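Local coordinates for protein D-alanyl-D-alanine carboxypeptidase (Streptococcus pneumoniae R6, PDB 1XP4) that probably trims the terminal D-alanine from peptidoglycan precursor peptides, as a serine-type D-Ala-D-Ala carboxypeptidase of the S11 family, at residues T24-E30 against I357-T363; I46-L50 against M126-L131; L97-V102 against I190-S196. One frame throughout, in Å; residues are numbered along the deposited sequence.

Contact 1: T24-E30 against I357-T363; sequences TGKILYE and IGQGYIT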
# COMPACT_ATOMS: atom_id res chain seq x y z
N THR A 24 -0.98 8.22 7.78
CA THR A 24 -1.71 9.43 7.43
C THR A 24 -1.77 9.74 5.95
O THR A 24 -2.54 10.60 5.52
CB THR A 24 -1.14 10.66 8.16
OG1 THR A 24 0.18 10.94 7.67
CG2 THR A 24 -1.08 10.40 9.66
N GLY A 25 -0.97 9.04 5.15
CA GLY A 25 -0.96 9.29 3.72
C GLY A 25 -0.32 10.62 3.38
O GLY A 25 -0.49 11.13 2.27
N LYS A 26 0.41 11.18 4.33
CA LYS A 26 1.09 12.45 4.12
C LYS A 26 2.22 12.26 3.14
O LYS A 26 2.99 11.30 3.22
CB LYS A 26 1.63 12.99 5.44
CG LYS A 26 2.42 14.26 5.25
CD LYS A 26 3.12 14.70 6.52
CE LYS A 26 4.05 15.89 6.25
NZ LYS A 26 3.33 17.10 5.72
N ILE A 27 2.34 13.19 2.20
CA ILE A 27 3.39 13.11 1.19
C ILE A 27 4.72 13.67 1.70
O ILE A 27 4.80 14.80 2.17
CB ILE A 27 2.95 13.87 -0.09
CG1 ILE A 27 1.70 13.20 -0.66
CG2 ILE A 27 4.09 13.90 -1.09
CD1 ILE A 27 1.04 13.95 -1.79
N LEU A 28 5.77 12.85 1.61
CA LEU A 28 7.09 13.25 2.09
C LEU A 28 8.04 13.64 0.95
O LEU A 28 8.96 14.44 1.14
CB LEU A 28 7.70 12.12 2.91
CG LEU A 28 6.83 11.60 4.06
CD1 LEU A 28 7.53 10.43 4.74
CD2 LEU A 28 6.57 12.73 5.06
N TYR A 29 7.83 13.05 -0.22
CA TYR A 29 8.65 13.33 -1.38
C TYR A 29 7.91 12.99 -2.66
O TYR A 29 7.14 12.03 -2.73
CB TYR A 29 9.94 12.51 -1.35
CG TYR A 29 10.80 12.76 -2.56
CD1 TYR A 29 11.62 13.88 -2.62
CD2 TYR A 29 10.71 11.96 -3.69
CE1 TYR A 29 12.34 14.18 -3.77
CE2 TYR A 29 11.41 12.26 -4.84
CZ TYR A 29 12.23 13.38 -4.87
OH TYR A 29 12.93 13.70 -6.00
N GLU A 30 8.18 13.77 -3.70
CA GLU A 30 7.51 13.53 -4.96
C GLU A 30 8.31 14.07 -6.14
O GLU A 30 9.10 15.00 -5.99
CB GLU A 30 6.11 14.16 -4.90
CG GLU A 30 5.76 15.16 -5.98
CD GLU A 30 6.56 16.44 -5.92
OE1 GLU A 30 6.66 17.02 -4.82
OE2 GLU A 30 7.09 16.86 -6.96
N ILE A 357 3.66 18.90 1.23
CA ILE A 357 4.59 18.59 0.16
C ILE A 357 3.76 18.06 -1.00
O ILE A 357 2.95 17.15 -0.82
CB ILE A 357 5.60 17.53 0.64
CG1 ILE A 357 6.31 18.05 1.88
CG2 ILE A 357 6.60 17.19 -0.47
CD1 ILE A 357 7.13 17.03 2.57
N GLY A 358 3.96 18.62 -2.19
CA GLY A 358 3.18 18.18 -3.34
C GLY A 358 1.73 18.54 -3.10
O GLY A 358 1.42 19.71 -2.86
N GLN A 359 0.83 17.57 -3.16
CA GLN A 359 -0.58 17.84 -2.92
C GLN A 359 -0.83 17.67 -1.42
O GLN A 359 -1.97 17.70 -0.96
CB GLN A 359 -1.46 16.87 -3.71
CG GLN A 359 -1.02 16.73 -5.15
CD GLN A 359 -2.05 16.04 -6.01
OE1 GLN A 359 -3.07 16.63 -6.35
NE2 GLN A 359 -1.79 14.79 -6.37
N GLY A 360 0.25 17.50 -0.67
CA GLY A 360 0.17 17.35 0.78
C GLY A 360 -0.11 15.93 1.24
O GLY A 360 0.75 15.27 1.84
N TYR A 361 -1.32 15.46 0.96
CA TYR A 361 -1.75 14.13 1.35
C TYR A 361 -2.39 13.38 0.18
O TYR A 361 -2.97 13.99 -0.72
CB TYR A 361 -2.77 14.23 2.49
CG TYR A 361 -2.18 14.68 3.81
CD1 TYR A 361 -1.72 15.98 3.99
CD2 TYR A 361 -2.04 13.77 4.86
CE1 TYR A 361 -1.14 16.37 5.20
CE2 TYR A 361 -1.46 14.15 6.06
CZ TYR A 361 -1.01 15.45 6.23
OH TYR A 361 -0.41 15.80 7.41
N ILE A 362 -2.28 12.05 0.19
CA ILE A 362 -2.89 11.23 -0.86
C ILE A 362 -4.32 10.87 -0.46
O ILE A 362 -4.94 9.98 -1.04
CB ILE A 362 -2.10 9.91 -1.10
CG1 ILE A 362 -2.03 9.09 0.19
CG2 ILE A 362 -0.72 10.22 -1.65
CD1 ILE A 362 -1.62 7.65 -0.03
N THR A 363 -4.83 11.56 0.55
CA THR A 363 -6.18 11.34 1.05
C THR A 363 -6.76 12.72 1.37
O THR A 363 -6.03 13.63 1.76
CB THR A 363 -6.16 10.45 2.33
OG1 THR A 363 -7.48 10.30 2.84
CG2 THR A 363 -5.28 11.06 3.40
O HOH W 1 2.97 16.55 2.92
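Lys26 CA and CB pack over one face of the Tyr361 ring, CA 3.9 Å from the ring centroid in a CH-pi contact and CB 3.4 Å from Tyr361 CE2; the lysine chain, t at chi1 to chi3 and p at chi4, then carries NZ on to a salt bridge with Asp353. Tyr361, m at chi1, hydrogen-bonds through OH to the same Asp353. Next to this pair the backbones make a single bridge: Ile362 N donates to Gly25 O (2.9 Å) and Ile27 N to Gly360 O (2.6 Å). Ile27, in the mt rotamer, points into the type II' turn Ile357-Gly360; its CG2 meets Ile357 CG2 at 4.2 Å and its CG1 meets Ile362 CG2 at 4.0 Å. A CB on Gly25 would crowd Ile362 CG1 and Thr363 CG2. One water accepts from Lys26 NZ (2.9 Å) and Ile357 N (3.0 Å) and donates to Ile27 O (2.6 Å) and Gly360 O (2.8 Å). Strand 26-31, an outer strand of the five-stranded antiparallel sheet of the penicillin-binding fold, thus meets a loop of the C-terminal domain. Two backbone hydrogen bonds, a bridging water and a shared carboxylate imply a domain junction mixing polar bonds with isoleucine packing.

Contact 2: I46-L50 against M126-L131; sequences ITVYL and MMRAKL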
# COMPACT_ATOMS: atom_id res chain seq x y z
N ILE A 46 -3.31 -4.26 -7.01
CA ILE A 46 -4.73 -4.02 -7.13
C ILE A 46 -5.38 -5.40 -7.17
O ILE A 46 -6.39 -5.64 -6.51
CB ILE A 46 -5.06 -3.25 -8.42
CG1 ILE A 46 -4.12 -2.05 -8.57
CG2 ILE A 46 -6.50 -2.76 -8.37
CD1 ILE A 46 -4.18 -1.38 -9.93
N THR A 47 -4.78 -6.31 -7.93
CA THR A 47 -5.28 -7.68 -8.06
C THR A 47 -5.43 -8.36 -6.71
O THR A 47 -6.49 -8.88 -6.36
CB THR A 47 -4.32 -8.54 -8.91
OG1 THR A 47 -4.28 -8.04 -10.26
CG2 THR A 47 -4.78 -9.99 -8.93
N VAL A 48 -4.34 -8.35 -5.95
CA VAL A 48 -4.29 -8.95 -4.64
C VAL A 48 -5.30 -8.35 -3.65
O VAL A 48 -5.72 -9.03 -2.70
CB VAL A 48 -2.84 -8.85 -4.09
CG1 VAL A 48 -2.83 -8.89 -2.58
CG2 VAL A 48 -2.01 -10.01 -4.65
N TYR A 49 -5.69 -7.10 -3.86
CA TYR A 49 -6.66 -6.45 -2.98
C TYR A 49 -8.03 -7.08 -3.16
O TYR A 49 -8.77 -7.26 -2.20
CB TYR A 49 -6.79 -4.96 -3.26
CG TYR A 49 -7.61 -4.23 -2.23
CD1 TYR A 49 -7.02 -3.73 -1.06
CD2 TYR A 49 -8.99 -4.03 -2.40
CE1 TYR A 49 -7.77 -3.05 -0.10
CE2 TYR A 49 -9.75 -3.35 -1.44
CZ TYR A 49 -9.13 -2.86 -0.29
OH TYR A 49 -9.85 -2.17 0.66
N LEU A 50 -8.38 -7.42 -4.39
CA LEU A 50 -9.67 -8.03 -4.62
C LEU A 50 -9.70 -9.45 -4.07
O LEU A 50 -10.75 -9.96 -3.67
CB LEU A 50 -10.00 -8.00 -6.12
CG LEU A 50 -10.10 -6.59 -6.73
CD1 LEU A 50 -10.40 -6.69 -8.22
CD2 LEU A 50 -11.19 -5.79 -6.03
N MSE A 126 -13.70 -5.24 -12.35
CA MSE A 126 -13.74 -5.13 -10.91
C MSE A 126 -12.63 -4.20 -10.45
O MSE A 126 -12.84 -3.35 -9.57
CB MSE A 126 -13.58 -6.50 -10.24
CG MSE A 126 -14.86 -7.32 -10.20
SE MSE A 126 -14.65 -9.07 -9.41
CE MSE A 126 -14.01 -8.54 -7.67
N MSE A 127 -11.43 -4.34 -11.02
CA MSE A 127 -10.35 -3.47 -10.59
C MSE A 127 -10.55 -2.04 -11.10
O MSE A 127 -10.06 -1.08 -10.49
CB MSE A 127 -8.97 -4.04 -10.98
CG MSE A 127 -8.89 -4.88 -12.25
SE MSE A 127 -7.30 -6.03 -12.36
CE MSE A 127 -5.90 -4.72 -12.12
N ARG A 128 -11.30 -1.88 -12.18
CA ARG A 128 -11.57 -0.54 -12.69
C ARG A 128 -12.54 0.14 -11.73
O ARG A 128 -12.43 1.34 -11.47
CB ARG A 128 -12.21 -0.59 -14.08
CG ARG A 128 -11.27 -1.03 -15.17
CD ARG A 128 -11.93 -1.03 -16.53
NE ARG A 128 -10.97 -1.39 -17.58
CZ ARG A 128 -11.26 -1.42 -18.88
NH1 ARG A 128 -12.48 -1.10 -19.29
NH2 ARG A 128 -10.33 -1.76 -19.76
N ALA A 129 -13.47 -0.64 -11.20
CA ALA A 129 -14.46 -0.11 -10.28
C ALA A 129 -13.82 0.25 -8.96
O ALA A 129 -14.05 1.33 -8.42
CB ALA A 129 -15.56 -1.12 -10.07
N LYS A 130 -13.01 -0.68 -8.45
CA LYS A 130 -12.32 -0.48 -7.18
C LYS A 130 -11.47 0.79 -7.21
O LYS A 130 -11.47 1.57 -6.25
CB LYS A 130 -11.43 -1.69 -6.88
CG LYS A 130 -10.67 -1.59 -5.57
CD LYS A 130 -11.59 -1.35 -4.37
CE LYS A 130 -12.48 -2.55 -4.06
NZ LYS A 130 -13.24 -2.36 -2.78
N LEU A 131 -10.74 1.01 -8.30
CA LEU A 131 -9.93 2.21 -8.39
C LEU A 131 -10.81 3.46 -8.31
O LEU A 131 -10.44 4.44 -7.66
CB LEU A 131 -9.11 2.21 -9.68
CG LEU A 131 -7.96 1.19 -9.80
CD1 LEU A 131 -7.21 1.43 -11.10
CD2 LEU A 131 -7.00 1.33 -8.64
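Two helices of the penicillin-binding (serine beta-lactamase-like) fold cross almost at right angles here, 94° between segments 46-50 and 126-131, with axes 10.1 Å apart at closest approach. The first belongs to helix 44-57, which opens with Lys44, the predicted proton acceptor. With no hydrogen bond between the segments, the fit rests on shape. Leu50 is the main bump: its CD1 reaches the backbone of the other helix, 3.8 Å from both Met126 CB and Met127 N, while its CD2 lies 4.0 Å from Lys130 CE, so the leucine fills the hollow between Met126, Met127 and Lys130. One turn earlier Ile46 projects beside Met127, CG2 to CB 3.8 Å, and its CD1 meets Leu131 CD2 at 4.1 Å; Val176 of helix 170-183 touches both Ile46 and Leu131. Met127, a selenomethionine like Met126, bends past Ile46 so that its CE comes 4.1 Å from Thr47 OG1, a hydroxyl hydrogen-bonded to Thr144 O. Lys130 lays its aliphatic chain along Leu50 and carries its charge onward to a salt bridge with Glu53, one turn further along helix 44-57. The same NZ lies at the edge of the Tyr49 ring, near its plane, 3.9 Å from Tyr49 CE2.

Contact 3: L97-V102 against I190-S196; sequences LEATLV and ITKKPSS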
# COMPACT_ATOMS: atom_id res chain seq x y z
N LEU A 97 -1.33 -16.88 -4.23
CA LEU A 97 -1.10 -15.59 -3.61
C LEU A 97 0.38 -15.43 -3.32
O LEU A 97 0.98 -14.39 -3.58
CB LEU A 97 -1.89 -15.49 -2.31
CG LEU A 97 -2.83 -14.30 -2.17
CD1 LEU A 97 -3.48 -14.37 -0.79
CD2 LEU A 97 -2.07 -13.00 -2.35
N GLU A 98 0.97 -16.47 -2.76
CA GLU A 98 2.38 -16.45 -2.42
C GLU A 98 3.18 -16.35 -3.72
O GLU A 98 4.11 -15.54 -3.83
CB GLU A 98 2.75 -17.72 -1.65
CG GLU A 98 3.96 -17.58 -0.73
CD GLU A 98 3.64 -17.96 0.71
OE1 GLU A 98 2.63 -17.46 1.25
OE2 GLU A 98 4.39 -18.76 1.31
N ALA A 99 2.81 -17.15 -4.72
CA ALA A 99 3.50 -17.14 -6.01
C ALA A 99 3.38 -15.77 -6.69
O ALA A 99 4.33 -15.29 -7.32
CB ALA A 99 2.93 -18.22 -6.91
N THR A 100 2.21 -15.14 -6.56
CA THR A 100 1.98 -13.83 -7.16
C THR A 100 2.83 -12.72 -6.54
O THR A 100 3.56 -12.02 -7.25
CB THR A 100 0.48 -13.41 -7.04
OG1 THR A 100 -0.32 -14.26 -7.86
CG2 THR A 100 0.28 -11.98 -7.49
N LEU A 101 2.74 -12.56 -5.23
CA LEU A 101 3.46 -11.50 -4.55
C LEU A 101 4.97 -11.70 -4.41
O LEU A 101 5.73 -10.74 -4.47
CB LEU A 101 2.85 -11.27 -3.17
CG LEU A 101 1.43 -10.71 -3.19
CD1 LEU A 101 0.83 -10.75 -1.79
CD2 LEU A 101 1.45 -9.29 -3.71
N VAL A 102 5.39 -12.94 -4.23
CA VAL A 102 6.81 -13.22 -4.06
C VAL A 102 7.61 -13.39 -5.35
O VAL A 102 8.72 -12.88 -5.47
CB VAL A 102 7.00 -14.49 -3.21
CG1 VAL A 102 8.49 -14.79 -3.05
CG2 VAL A 102 6.34 -14.30 -1.85
N ILE A 190 3.48 -11.91 3.65
CA ILE A 190 3.86 -12.63 2.45
C ILE A 190 5.02 -11.90 1.78
O ILE A 190 6.12 -12.44 1.69
CB ILE A 190 2.67 -12.75 1.45
CG1 ILE A 190 1.52 -13.53 2.09
CG2 ILE A 190 3.14 -13.46 0.18
CD1 ILE A 190 0.27 -13.57 1.27
N THR A 191 4.79 -10.66 1.34
CA THR A 191 5.81 -9.85 0.66
C THR A 191 7.14 -9.87 1.42
O THR A 191 8.22 -9.81 0.83
CB THR A 191 5.33 -8.37 0.50
OG1 THR A 191 5.09 -7.79 1.79
CG2 THR A 191 4.04 -8.31 -0.31
N LYS A 192 7.02 -9.97 2.73
CA LYS A 192 8.13 -10.03 3.67
C LYS A 192 9.09 -11.19 3.35
O LYS A 192 10.30 -11.01 3.29
CB LYS A 192 7.54 -10.19 5.07
CG LYS A 192 8.45 -10.04 6.26
CD LYS A 192 7.62 -10.30 7.53
CE LYS A 192 8.38 -9.99 8.82
NZ LYS A 192 8.65 -8.54 9.03
N LYS A 193 8.55 -12.38 3.14
CA LYS A 193 9.36 -13.56 2.86
C LYS A 193 10.35 -13.44 1.71
O LYS A 193 9.97 -13.12 0.58
CB LYS A 193 8.45 -14.75 2.58
CG LYS A 193 7.50 -15.09 3.68
CD LYS A 193 6.61 -16.25 3.26
CE LYS A 193 5.61 -16.59 4.35
NZ LYS A 193 4.69 -17.65 3.89
N PRO A 194 11.63 -13.71 1.97
CA PRO A 194 12.65 -13.62 0.92
C PRO A 194 12.62 -14.87 0.03
O PRO A 194 13.22 -14.90 -1.05
CB PRO A 194 13.95 -13.48 1.71
CG PRO A 194 13.65 -14.23 2.96
CD PRO A 194 12.26 -13.80 3.30
N SER A 195 11.91 -15.89 0.49
CA SER A 195 11.74 -17.14 -0.25
C SER A 195 10.64 -17.93 0.45
O SER A 195 10.45 -17.81 1.66
CB SER A 195 13.04 -17.97 -0.32
OG SER A 195 13.39 -18.57 0.92
N SER A 196 9.91 -18.72 -0.33
CA SER A 196 8.82 -19.51 0.22
C SER A 196 8.69 -20.79 -0.58
O SER A 196 9.52 -21.07 -1.45
CB SER A 196 7.52 -18.70 0.16
OG SER A 196 6.41 -19.47 0.57
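Lys193 NZ donates to Glu98 OE2 at 2.8 Å, a salt bridge that joins helix 93-103 to the turn following helix 188-191. The carboxylate position is less certain than the bond length suggests, because Glu98 OE2 is modelled too close to Ser196. The lysine is extended, m at chi1 and t beyond, and so spans the gap to the helix. Inward of this ion pair, Ile190 fits as a knob into a hole formed by Leu97, Glu98, Leu101 and Val102. Both helices belong to the helical part of the penicillin-binding fold, and Leu101 brings the contact beside the predicted catalytic Lys44 and substrate-binding Lys224. Ile190 CG2 lies 3.9 Å from Val102 CG2 and 4.0 Å from Leu101 CB, while its CD1 reaches Leu97 CD2 at 4.3 Å. Past the knob, Thr191 CG2 comes 4.3 Å from Leu101 CB, its hydroxyl hydrogen-bonded to Asp221 O, and Val102 CG1 approaches Lys193 O at 4.3 Å.

How the contacts relate
From the N terminus, strand 26-31 comes first, and contact 1 closes the longest loop by bringing residues 357-363 of the C-terminal domain back to it; contacts 2 and 3 are both nested inside. Helix 44-57 then opens contact 2, helix 93-103 opens contact 3, helix 120-133 closes contact 2, and the 190-196 segment closes contact 3, so these two loops cross. They also touch: Val48 CG2 packs 3.7 Å from Leu101 CD2, so helix 44-57 packs on helix 93-103 as well as on helix 120-133. Contact 1 touches neither. Contact 2 ties two helices of the catalytic domain, and contact 3 ties helix 93-103 to the end of helix 188-191 and the start of strand 195-198; contact 1 joins domains.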